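Local coordinates for protein phytase (Debaryomyces castellii, PDB 2GFI) that probably hydrolyses phytate (inositol hexakisphosphate), releasing phosphate from the 3-position, as a phytase of the histidine acid phosphatase family, at residues V160-S165 with Q170-F175. Sequence-based numbering, arbitrary orientation.
Sequences VFTSNS and QTSQYF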
loop_
_atom_site.group_PDB
_atom_site.type_symbol
_atom_site.label_atom_id
_atom_site.label_comp_id
_atom_site.label_asym_id
_atom_site.label_seq_id
_atom_site.Cartn_x
_atom_site.Cartn_y
_atom_site.Cartn_z
ATOM N N VAL A 160 -26.591 13.278 22.032
ATOM C CA VAL A 160 -25.150 13.122 22.064
ATOM C C VAL A 160 -24.791 13.338 23.522
ATOM O O VAL A 160 -25.360 14.177 24.164
ATOM C CB VAL A 160 -24.453 14.101 21.066
ATOM C CG1 VAL A 160 -22.985 14.153 21.289
ATOM C CG2 VAL A 160 -24.737 13.691 19.612
ATOM N N PHE A 161 -23.922 12.523 24.070
ATOM C CA PHE A 161 -23.483 12.721 25.425
ATOM C C PHE A 161 -21.989 13.004 25.353
ATOM O O PHE A 161 -21.215 12.252 24.724
ATOM C CB PHE A 161 -23.829 11.502 26.294
ATOM C CG PHE A 161 -25.280 11.107 26.196
ATOM C CD1 PHE A 161 -26.200 11.569 27.126
ATOM C CD2 PHE A 161 -25.726 10.361 25.131
ATOM C CE1 PHE A 161 -27.538 11.261 27.009
ATOM C CE2 PHE A 161 -27.065 10.056 24.992
ATOM C CZ PHE A 161 -27.979 10.499 25.945
ATOM N N THR A 162 -21.608 14.123 25.951
ATOM C CA THR A 162 -20.242 14.539 25.972
ATOM C C THR A 162 -19.912 15.172 27.313
ATOM O O THR A 162 -20.791 15.729 27.951
ATOM C CB THR A 162 -19.987 15.545 24.831
ATOM O OG1 THR A 162 -18.636 16.002 24.936
ATOM C CG2 THR A 162 -20.799 16.780 25.011
ATOM N N SER A 163 -18.652 15.083 27.744
ATOM C CA SER A 163 -18.219 15.852 28.903
ATOM C C SER A 163 -18.004 17.297 28.463
ATOM O O SER A 163 -18.085 17.617 27.283
ATOM C CB SER A 163 -16.957 15.261 29.559
ATOM O OG SER A 163 -15.791 15.848 29.004
ATOM N N ASN A 164 -17.780 18.189 29.418
ATOM C CA ASN A 164 -17.754 19.601 29.104
ATOM C C ASN A 164 -16.353 20.101 28.776
ATOM O O ASN A 164 -16.133 21.310 28.590
ATOM C CB ASN A 164 -18.399 20.410 30.233
ATOM C CG ASN A 164 -17.636 20.313 31.526
ATOM O OD1 ASN A 164 -17.283 19.227 31.986
ATOM N ND2 ASN A 164 -17.388 21.452 32.132
ATOM N N SER A 165 -15.402 19.175 28.711
ATOM C CA SER A 165 -14.095 19.498 28.156
ATOM C C SER A 165 -14.257 20.027 26.728
ATOM O O SER A 165 -14.997 19.456 25.949
ATOM C CB SER A 165 -13.241 18.264 28.139
ATOM O OG SER A 165 -12.189 18.445 27.221
ATOM N N GLN A 170 -16.112 19.343 21.344
ATOM C CA GLN A 170 -15.955 19.660 19.933
ATOM C C GLN A 170 -15.922 18.373 19.109
ATOM O O GLN A 170 -16.542 18.280 18.077
ATOM C CB GLN A 170 -14.717 20.528 19.683
ATOM C CG GLN A 170 -14.657 21.012 18.268
ATOM C CD GLN A 170 -13.658 22.113 18.090
ATOM O OE1 GLN A 170 -12.515 21.976 18.518
ATOM N NE2 GLN A 170 -14.072 23.209 17.424
ATOM N N THR A 171 -15.243 17.369 19.610
ATOM C CA THR A 171 -15.253 16.063 18.996
ATOM C C THR A 171 -16.689 15.605 18.767
ATOM O O THR A 171 -17.027 15.186 17.650
ATOM C CB THR A 171 -14.503 15.090 19.856
ATOM O OG1 THR A 171 -13.144 15.508 19.892
ATOM C CG2 THR A 171 -14.424 13.711 19.183
ATOM N N SER A 172 -17.533 15.760 19.800
ATOM C CA SER A 172 -18.866 15.180 19.766
ATOM C C SER A 172 -19.626 15.843 18.648
ATOM O O SER A 172 -20.401 15.197 17.970
ATOM C CB SER A 172 -19.592 15.321 21.125
ATOM O OG SER A 172 -20.021 16.650 21.352
ATOM N N GLN A 173 -19.358 17.132 18.449
ATOM C CA GLN A 173 -20.058 17.949 17.457
ATOM C C GLN A 173 -19.595 17.653 16.063
ATOM O O GLN A 173 -20.396 17.651 15.142
ATOM C CB GLN A 173 -19.855 19.445 17.741
ATOM C CG GLN A 173 -20.476 19.863 19.064
ATOM C CD GLN A 173 -21.928 19.453 19.138
ATOM O OE1 GLN A 173 -22.271 18.466 19.801
ATOM N NE2 GLN A 173 -22.764 20.151 18.414
ATOM N N TYR A 174 -18.296 17.433 15.888
ATOM C CA TYR A 174 -17.821 17.052 14.575
ATOM C C TYR A 174 -18.323 15.666 14.208
ATOM O O TYR A 174 -18.718 15.449 13.089
ATOM C CB TYR A 174 -16.301 17.134 14.485
ATOM C CG TYR A 174 -15.871 18.502 14.062
ATOM C CD1 TYR A 174 -15.667 19.501 14.998
ATOM C CD2 TYR A 174 -15.684 18.804 12.722
ATOM C CE1 TYR A 174 -15.249 20.785 14.612
ATOM C CE2 TYR A 174 -15.250 20.058 12.319
ATOM C CZ TYR A 174 -15.050 21.055 13.281
ATOM O OH TYR A 174 -14.658 22.322 12.894
ATOM N N PHE A 175 -18.320 14.747 15.171
ATOM C CA PHE A 175 -18.848 13.449 14.965
ATOM C C PHE A 175 -20.318 13.526 14.558
ATOM O O PHE A 175 -20.692 12.932 13.546
ATOM C CB PHE A 175 -18.726 12.625 16.246
ATOM C CG PHE A 175 -19.275 11.233 16.100
ATOM C CD1 PHE A 175 -18.429 10.172 15.810
ATOM C CD2 PHE A 175 -20.655 10.996 16.201
ATOM C CE1 PHE A 175 -18.941 8.891 15.645
ATOM C CE2 PHE A 175 -21.175 9.706 16.031
ATOM C CZ PHE A 175 -20.322 8.661 15.755
#
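Ser172 points from helix 166-180 toward strand 158-163 and meets Val160 and Thr162, two residues on the same face of the strand. Its CB lies 3.6 Å from CG1 of Val160 and 3.7 Å from CB of Thr162. The hydroxyl takes the Thr162 side: Ser172 OG sits 3.7 Å from Thr162 CG2, a van der Waals contact with the methyl. Thr162 OG1 is turned anti to its own backbone nitrogen (chi1 176°), which directs it along the strand to Ser163 O, 2.9 Å away, where it donates in the carbonyl plane on a lone pair. Ser172 OG likewise finds its partner within its own element: with chi1 at 74° it folds back over the helix to hydrogen-bond Tyr169 O. Both hydroxyls are thus satisfied in this buried interface, and the packing itself is van der Waals, the Ser172 oxygen against Thr162 carbons and its CB against Val160 CG1. The small Ser172 side chain is consistent with the close approach of helix and strand, with the CA atoms of Thr162 and Ser172 6.4 Å apart. Strand and helix form the first half of a beta-alpha-beta unit completed by the parallel strand 189-194, part of the central sheet of the histidine phosphatase fold. A glycine in place of Thr162 would probably leave a gap beside Ser172 and Ser163 O without its hydroxyl donor. Further out, Phe330 of strand 326-331 packs on both Thr162 and Ser172, while Val160 also touches Ala176 one helical turn on. The side chain of Thr162 lies about 8 Å from that of His70, the predicted nucleophile, which Thr171 touches from the helix.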